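Local coordinates for probable TonB-dependent siderophore receptor PiuA (Acinetobacter baumannii, PDB 5FP1), which probably binds iron-chelating siderophores at the outer membrane as the first step of TonB-dependent iron uptake, possibly including ferric enterobactin, at residues Q50-D54 with A668-Y672; G191-E197 with G254-K260. All coordinates share one frame; numbering follows the deposited sequence.

Two kinds of junction in a TonB-dependent receptor are described here. Contact 1 is between domains: helix 49-55 of the plug meets the inner wall of the barrel at strand 659-673, through a carboxylate gripped by an arginine. Contact 2 lies within the barrel domain, where the loop joining strands 177-188 and 197-209 packs against residues 254-260, the loop leading into strand 264-279. Their centres are 28 Å apart and their nearest atoms about 16 Å, so the two do not touch. Both combine a salt bridge with close packing against backbone atoms, but contact 1 joins plug to wall, whereas contact 2 joins two connections between barrel strands.

Contact 1: residues Q50-D54 with A668-Y672; sequences QLIED and AMARY
Asp54 and Arg671 form a salt bridge between the plug helix and the barrel wall, and a single carboxylate oxygen carries it. Both terminal nitrogens of the guanidinium converge end-on upon Asp54 OD1: Arg671 NH2 lies 2.9 Å from OD1 on its syn side, and Arg671 NH1 reaches the same oxygen at 3.0 Å on the anti side. Neither bond is straight, with N-H...O angles of 146° and 143°, as expected where two donors share one acceptor. A third donor arrives from above the carboxylate plane, Gln50 NE2, one helical turn back, 2.8 Å from Asp54 OD1. The Gln50 chain bends at chi2 to bring the amide there, which leaves Gln50 NE2 3.6 Å from Arg671 NH2, a contact between two donors and not a bond. Three donors from two side chains thus hold OD1, an arrangement that would probably favour the ionised carboxylate, while OD2 bonds to Trp629. Arg671 NH1 also binds Gln681, whose amide nitrogen in turn bonds to Glu53 O.

Beside the charged pair, Met669 points toward the helix. Met669 CG packs 3.4 Å from Asp54 O. Bends at chi2 and chi3 then place Met669 CE 3.9 Å from Asp54 CG. The segment axes run almost perpendicular, at 95° and 10.9 Å apart. Trp629 of strand 624-635, with Gln681 and Asn683 of strand 678-685, flanks the junction, Asn683 bonding to Asp54 O.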
ATOM      1  N   GLN A  50      15.244   2.137  11.109  1.00 23.91           N
ATOM      2  CA  GLN A  50      16.542   2.632  10.652  1.00 26.00           C
ATOM      3  C   GLN A  50      16.576   2.773   9.141  1.00 25.56           C
ATOM      4  O   GLN A  50      17.181   3.706   8.619  1.00 23.89           O
ATOM      5  CB  GLN A  50      17.705   1.744  11.127  1.00 27.64           C
ATOM      6  CG  GLN A  50      19.086   2.353  10.841  1.00 27.66           C
ATOM      7  CD  GLN A  50      19.293   3.669  11.554  1.00 28.82           C
ATOM      8  OE1 GLN A  50      19.079   3.765  12.759  1.00 29.57           O
ATOM      9  NE2 GLN A  50      19.659   4.698  10.810  1.00 30.53           N
ATOM     10  N   LEU A  51      15.949   1.845   8.436  1.00 23.17           N
ATOM     11  CA  LEU A  51      15.870   1.956   6.991  1.00 22.55           C
ATOM     12  C   LEU A  51      15.091   3.204   6.595  1.00 18.69           C
ATOM     13  O   LEU A  51      15.482   3.920   5.669  1.00 22.13           O
ATOM     14  CB  LEU A  51      15.246   0.703   6.371  1.00 21.88           C
ATOM     15  CG  LEU A  51      15.180   0.639   4.842  1.00 22.64           C
ATOM     16  CD1 LEU A  51      16.560   0.706   4.201  1.00 26.12           C
ATOM     17  CD2 LEU A  51      14.515  -0.650   4.391  1.00 24.14           C
ATOM     18  N   ILE A  52      14.008   3.466   7.304  1.00 18.98           N
ATOM     19  CA  ILE A  52      13.177   4.644   7.054  1.00 21.41           C
ATOM     20  C   ILE A  52      14.020   5.920   7.276  1.00 26.41           C
ATOM     21  O   ILE A  52      14.027   6.838   6.454  1.00 26.05           O
ATOM     22  CB  ILE A  52      11.916   4.619   7.932  1.00 22.67           C
ATOM     23  CG1 ILE A  52      10.960   3.490   7.446  1.00 19.26           C
ATOM     24  CG2 ILE A  52      11.215   5.970   7.896  1.00 25.72           C
ATOM     25  CD1 ILE A  52       9.864   3.165   8.425  1.00 23.29           C
ATOM     26  N   GLU A  53      14.788   5.948   8.354  1.00 23.45           N
ATOM     27  CA  GLU A  53      15.690   7.087   8.607  1.00 26.71           C
ATOM     28  C   GLU A  53      16.807   7.253   7.585  1.00 23.35           C
ATOM     29  O   GLU A  53      17.086   8.361   7.147  1.00 27.91           O
ATOM     30  CB  GLU A  53      16.239   7.012  10.047  1.00 31.84           C
ATOM     31  CG  GLU A  53      15.149   7.456  11.018  1.00 37.04           C
ATOM     32  CD  GLU A  53      15.484   7.269  12.486  1.00 47.72           C
ATOM     33  OE1 GLU A  53      16.684   7.112  12.823  1.00 42.43           O
ATOM     34  OE2 GLU A  53      14.520   7.279  13.296  1.00 45.42           O
ATOM     35  N   ASP A  54      17.434   6.159   7.196  1.00 22.50           N
ATOM     36  CA  ASP A  54      18.514   6.199   6.247  1.00 23.40           C
ATOM     37  C   ASP A  54      18.060   6.708   4.872  1.00 29.70           C
ATOM     38  O   ASP A  54      18.806   7.427   4.177  1.00 23.20           O
ATOM     39  CB  ASP A  54      19.080   4.801   6.049  1.00 24.56           C
ATOM     40  CG  ASP A  54      20.087   4.396   7.123  1.00 28.26           C
ATOM     41  OD1 ASP A  54      20.304   5.160   8.097  1.00 27.30           O
ATOM     42  OD2 ASP A  54      20.613   3.274   6.969  1.00 23.83           O
ATOM     43  N   ALA A 668      21.924   7.191  -2.795  1.00 23.59           N
ATOM     44  CA  ALA A 668      23.051   7.336  -1.875  1.00 28.02           C
ATOM     45  C   ALA A 668      22.731   8.215  -0.709  1.00 27.87           C
ATOM     46  O   ALA A 668      21.824   9.055  -0.768  1.00 27.05           O
ATOM     47  CB  ALA A 668      24.273   7.851  -2.618  1.00 30.40           C
ATOM     48  N   MET A 669      23.504   8.051   0.370  1.00 25.53           N
ATOM     49  CA  MET A 669      23.306   8.822   1.554  1.00 22.85           C
ATOM     50  C   MET A 669      24.658   9.074   2.280  1.00 24.85           C
ATOM     51  O   MET A 669      25.555   8.253   2.230  1.00 25.78           O
ATOM     52  CB  MET A 669      22.370   8.055   2.483  1.00 24.95           C
ATOM     53  CG  MET A 669      21.963   8.753   3.756  1.00 30.08           C
ATOM     54  SD  MET A 669      23.075   8.449   5.161  1.00 34.13           S
ATOM     55  CE  MET A 669      22.740   6.730   5.511  1.00 38.40           C
ATOM     56  N   ALA A 670      24.732  10.188   2.986  1.00 27.00           N
ATOM     57  CA  ALA A 670      25.803  10.447   3.942  1.00 30.17           C
ATOM     58  C   ALA A 670      25.231  11.158   5.150  1.00 26.43           C
ATOM     59  O   ALA A 670      24.505  12.137   5.028  1.00 29.08           O
ATOM     60  CB  ALA A 670      26.889  11.301   3.299  1.00 31.74           C
ATOM     61  N   ARG A 671      25.604  10.662   6.320  1.00 25.41           N
ATOM     62  CA  ARG A 671      25.172  11.175   7.578  1.00 26.52           C
ATOM     63  C   ARG A 671      26.402  11.551   8.415  1.00 33.50           C
ATOM     64  O   ARG A 671      27.206  10.678   8.736  1.00 31.69           O
ATOM     65  CB  ARG A 671      24.431  10.106   8.349  1.00 25.58           C
ATOM     66  CG  ARG A 671      23.950  10.616   9.691  1.00 28.97           C
ATOM     67  CD  ARG A 671      22.752   9.843  10.240  1.00 36.63           C
ATOM     68  NE  ARG A 671      22.987   8.416  10.207  1.00 37.35           N
ATOM     69  CZ  ARG A 671      22.273   7.541   9.503  1.00 35.24           C
ATOM     70  NH1 ARG A 671      21.235   7.922   8.761  1.00 35.54           N
ATOM     71  NH2 ARG A 671      22.596   6.269   9.569  1.00 32.57           N
ATOM     72  N   TYR A 672      26.504  12.819   8.790  1.00 37.22           N
ATOM     73  CA  TYR A 672      27.629  13.300   9.614  1.00 36.01           C
ATOM     74  C   TYR A 672      27.130  13.662  10.992  1.00 31.62           C
ATOM     75  O   TYR A 672      26.224  14.492  11.140  1.00 35.35           O
ATOM     76  CB  TYR A 672      28.324  14.508   8.970  1.00 41.16           C
ATOM     77  CG  TYR A 672      29.555  14.981   9.748  1.00 44.38           C
ATOM     78  CD1 TYR A 672      30.745  14.274   9.697  1.00 53.05           C
ATOM     79  CD2 TYR A 672      29.505  16.113  10.544  1.00 61.41           C
ATOM     80  CE1 TYR A 672      31.858  14.689  10.407  1.00 60.17           C
ATOM     81  CE2 TYR A 672      30.611  16.536  11.260  1.00 66.77           C
ATOM     82  CZ  TYR A 672      31.782  15.818  11.188  1.00 62.70           C
ATOM     83  OH  TYR A 672      32.881  16.233  11.898  1.00 79.31           O
TER

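Contact 2: residues G191-E197 with G254-K260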
ATOM      1  N   GLY A 191      12.243  16.504 -11.111  1.00 23.16           N
ATOM      2  CA  GLY A 191      12.532  16.391 -12.538  1.00 23.66           C
ATOM      3  C   GLY A 191      11.365  16.707 -13.437  1.00 23.72           C
ATOM      4  O   GLY A 191      11.495  16.721 -14.663  1.00 21.50           O
ATOM      5  N   GLN A 192      10.215  16.976 -12.844  1.00 23.04           N
ATOM      6  CA  GLN A 192       8.998  17.262 -13.625  1.00 23.76           C
ATOM      7  C   GLN A 192       8.582  18.729 -13.484  1.00 30.44           C
ATOM      8  O   GLN A 192       7.676  19.042 -12.702  1.00 34.88           O
ATOM      9  CB  GLN A 192       7.846  16.378 -13.123  1.00 23.74           C
ATOM     10  CG  GLN A 192       6.655  16.277 -14.053  1.00 28.11           C
ATOM     11  CD  GLN A 192       5.471  15.604 -13.400  1.00 21.93           C
ATOM     12  OE1 GLN A 192       4.939  16.102 -12.407  1.00 23.16           O
ATOM     13  NE2 GLN A 192       5.031  14.491 -13.968  1.00 23.65           N
ATOM     14  N   SER A 193       9.200  19.618 -14.259  1.00 31.14           N
ATOM     15  CA  SER A 193       8.867  21.057 -14.230  1.00 36.60           C
ATOM     16  C   SER A 193       7.415  21.389 -14.587  1.00 26.09           C
ATOM     17  O   SER A 193       6.805  20.774 -15.477  1.00 28.32           O
ATOM     18  CB  SER A 193       9.778  21.849 -15.192  1.00 41.01           C
ATOM     19  OG  SER A 193      11.117  21.821 -14.748  1.00 57.51           O
ATOM     20  N   ASN A 194       6.890  22.380 -13.884  1.00 26.12           N
ATOM     21  CA  ASN A 194       5.529  22.839 -14.053  1.00 27.31           C
ATOM     22  C   ASN A 194       4.584  21.656 -14.035  1.00 23.68           C
ATOM     23  O   ASN A 194       3.719  21.504 -14.907  1.00 23.29           O
ATOM     24  CB  ASN A 194       5.413  23.657 -15.337  1.00 28.09           C
ATOM     25  CG  ASN A 194       6.291  24.894 -15.295  1.00 44.01           C
ATOM     26  OD1 ASN A 194       6.214  25.683 -14.356  1.00 40.08           O
ATOM     27  ND2 ASN A 194       7.144  25.064 -16.308  1.00 45.78           N
ATOM     28  N   GLY A 195       4.803  20.807 -13.036  1.00 23.95           N
ATOM     29  CA  GLY A 195       4.152  19.521 -12.948  1.00 22.47           C
ATOM     30  C   GLY A 195       3.527  19.298 -11.592  1.00 20.94           C
ATOM     31  O   GLY A 195       2.952  20.226 -10.979  1.00 19.77           O
ATOM     32  N   ALA A 196       3.568  18.053 -11.135  1.00 19.38           N
ATOM     33  CA  ALA A 196       2.850  17.702  -9.931  1.00 17.37           C
ATOM     34  C   ALA A 196       3.496  18.401  -8.726  1.00 19.52           C
ATOM     35  O   ALA A 196       4.718  18.592  -8.687  1.00 19.34           O
ATOM     36  CB  ALA A 196       2.841  16.187  -9.736  1.00 18.44           C
ATOM     37  N   GLU A 197       2.683  18.730  -7.732  1.00 18.86           N
ATOM     38  CA  GLU A 197       3.147  19.449  -6.529  1.00 22.86           C
ATOM     39  C   GLU A 197       2.436  18.878  -5.325  1.00 21.07           C
ATOM     40  O   GLU A 197       1.244  18.581  -5.400  1.00 19.49           O
ATOM     41  CB  GLU A 197       2.775  20.937  -6.579  1.00 23.62           C
ATOM     42  CG  GLU A 197       3.384  21.737  -7.703  1.00 31.85           C
ATOM     43  CD  GLU A 197       2.794  23.143  -7.762  1.00 32.47           C
ATOM     44  OE1 GLU A 197       2.355  23.654  -6.720  1.00 39.47           O
ATOM     45  OE2 GLU A 197       2.734  23.711  -8.851  1.00 38.26           O
ATOM     46  N   GLY A 254      10.224  13.630 -17.541  1.00 20.27           N
ATOM     47  CA  GLY A 254       9.580  14.631 -16.713  1.00 19.21           C
ATOM     48  C   GLY A 254       8.510  15.474 -17.389  1.00 19.58           C
ATOM     49  O   GLY A 254       8.080  16.461 -16.840  1.00 21.13           O
ATOM     50  N   THR A 255       8.014  15.039 -18.539  1.00 19.72           N
ATOM     51  CA  THR A 255       6.907  15.734 -19.206  1.00 19.38           C
ATOM     52  C   THR A 255       5.602  15.535 -18.422  1.00 20.64           C
ATOM     53  O   THR A 255       5.275  14.414 -18.003  1.00 18.77           O
ATOM     54  CB  THR A 255       6.749  15.253 -20.657  1.00 22.18           C
ATOM     55  OG1 THR A 255       7.957  15.539 -21.393  1.00 21.13           O
ATOM     56  CG2 THR A 255       5.571  15.925 -21.329  1.00 22.47           C
ATOM     57  N   TYR A 256       4.869  16.621 -18.213  1.00 17.06           N
ATOM     58  CA  TYR A 256       3.609  16.588 -17.455  1.00 17.75           C
ATOM     59  C   TYR A 256       2.421  16.922 -18.323  1.00 17.91           C
ATOM     60  O   TYR A 256       2.368  18.014 -18.897  1.00 20.19           O
ATOM     61  CB  TYR A 256       3.677  17.588 -16.309  1.00 19.79           C
ATOM     62  CG  TYR A 256       2.460  17.671 -15.417  1.00 17.09           C
ATOM     63  CD1 TYR A 256       2.107  16.628 -14.563  1.00 18.34           C
ATOM     64  CD2 TYR A 256       1.676  18.826 -15.389  1.00 17.88           C
ATOM     65  CE1 TYR A 256       1.011  16.740 -13.719  1.00 17.45           C
ATOM     66  CE2 TYR A 256       0.593  18.945 -14.556  1.00 18.78           C
ATOM     67  CZ  TYR A 256       0.256  17.904 -13.707  1.00 17.96           C
ATOM     68  OH  TYR A 256      -0.849  18.053 -12.879  1.00 17.16           O
ATOM     69  N   TYR A 257       1.466  15.998 -18.402  1.00 17.17           N
ATOM     70  CA  TYR A 257       0.263  16.179 -19.189  1.00 16.33           C
ATOM     71  C   TYR A 257      -0.970  16.561 -18.410  1.00 16.64           C
ATOM     72  O   TYR A 257      -2.072  16.644 -18.975  1.00 16.39           O
ATOM     73  CB  TYR A 257      -0.015  14.909 -20.011  1.00 17.41           C
ATOM     74  CG  TYR A 257       1.041  14.618 -21.013  1.00 17.51           C
ATOM     75  CD1 TYR A 257       1.353  15.540 -22.004  1.00 18.87           C
ATOM     76  CD2 TYR A 257       1.807  13.443 -20.947  1.00 16.58           C
ATOM     77  CE1 TYR A 257       2.349  15.283 -22.931  1.00 18.02           C
ATOM     78  CE2 TYR A 257       2.790  13.179 -21.878  1.00 17.62           C
ATOM     79  CZ  TYR A 257       3.073  14.110 -22.857  1.00 21.53           C
ATOM     80  OH  TYR A 257       4.078  13.868 -23.758  1.00 17.87           O
ATOM     81  N   GLY A 258      -0.809  16.834 -17.117  1.00 16.96           N
ATOM     82  CA  GLY A 258      -1.899  17.339 -16.330  1.00 16.74           C
ATOM     83  C   GLY A 258      -2.223  18.796 -16.659  1.00 17.34           C
ATOM     84  O   GLY A 258      -1.495  19.462 -17.397  1.00 20.15           O
ATOM     85  N   TRP A 259      -3.316  19.271 -16.099  1.00 16.99           N
ATOM     86  CA  TRP A 259      -3.863  20.588 -16.404  1.00 17.54           C
ATOM     87  C   TRP A 259      -3.960  21.330 -15.080  1.00 19.27           C
ATOM     88  O   TRP A 259      -4.931  21.184 -14.338  1.00 18.93           O
ATOM     89  CB  TRP A 259      -5.207  20.402 -17.069  1.00 17.51           C
ATOM     90  CG  TRP A 259      -5.828  21.596 -17.690  1.00 16.84           C
ATOM     91  CD1 TRP A 259      -5.430  22.908 -17.590  1.00 17.33           C
ATOM     92  CD2 TRP A 259      -6.983  21.587 -18.507  1.00 19.19           C
ATOM     93  NE1 TRP A 259      -6.269  23.712 -18.330  1.00 17.95           N
ATOM     94  CE2 TRP A 259      -7.235  22.928 -18.902  1.00 17.57           C
ATOM     95  CE3 TRP A 259      -7.814  20.574 -18.993  1.00 17.35           C
ATOM     96  CZ2 TRP A 259      -8.296  23.273 -19.735  1.00 17.78           C
ATOM     97  CZ3 TRP A 259      -8.864  20.919 -19.829  1.00 19.75           C
ATOM     98  CH2 TRP A 259      -9.103  22.269 -20.186  1.00 16.75           C
ATOM     99  N   LYS A 260      -2.931  22.110 -14.769  1.00 19.58           N
ATOM    100  CA  LYS A 260      -2.775  22.607 -13.422  1.00 21.73           C
ATOM    101  C   LYS A 260      -3.853  23.553 -12.965  1.00 23.69           C
ATOM    102  O   LYS A 260      -4.182  23.562 -11.765  1.00 21.47           O
ATOM    103  CB  LYS A 260      -1.382  23.195 -13.197  1.00 24.20           C
ATOM    104  CG  LYS A 260      -0.323  22.111 -13.270  1.00 29.20           C
ATOM    105  CD  LYS A 260       1.055  22.645 -12.996  1.00 28.50           C
ATOM    106  CE  LYS A 260       1.295  22.852 -11.531  1.00 27.46           C
ATOM    107  NZ  LYS A 260       2.749  22.913 -11.316  1.00 24.96           N
TER
HETATM  108  O   HOH W   1       6.261  12.429 -16.404  1.00 33.46           O
HETATM  109  O   HOH W   2       7.702  19.326 -17.268  1.00 39.49           O
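Tyr256 packs one ring face against the backbone of Gly195 and Ala196, where two connections between strands of the TonB-dependent receptor barrel meet. Gly195 CA makes a CH-pi contact 3.7 Å from the centroid of the Tyr256 ring, and Ala196 N lies over the same face, nearer the rim. The opposite face rests on Gly258 N of the tyrosine's own loop, so the ring is sandwiched between backbone groups. Farther along, Lys260 NZ forms a salt bridge with Glu197 OE2 at 2.6 Å and donates to Gly195 O at 2.7 Å, on a lone pair in the carbonyl plane. Gly254 CA lies 3.5 Å from Gly191 O in a CA-H...O contact.

A chi1 of -179° carries the Tyr256 ring across to residues 191-197, and its hydroxyl bonds to Pro230 O. Gln192 spans the opposing loop: Gln192 OE1 accepts from Ala196 N at 2.7 Å in a nearly straight bond (177°) and lies obliquely by the ring, 3.6 Å from Tyr256 CD1, while Gln192 NE2 bonds to Asp231. Lys199 pairs with the other carboxylate oxygen of Glu197. Gly254 O is approached by Gln192 CG at 3.1 Å and accepts from a water that also donates to Ser193 O.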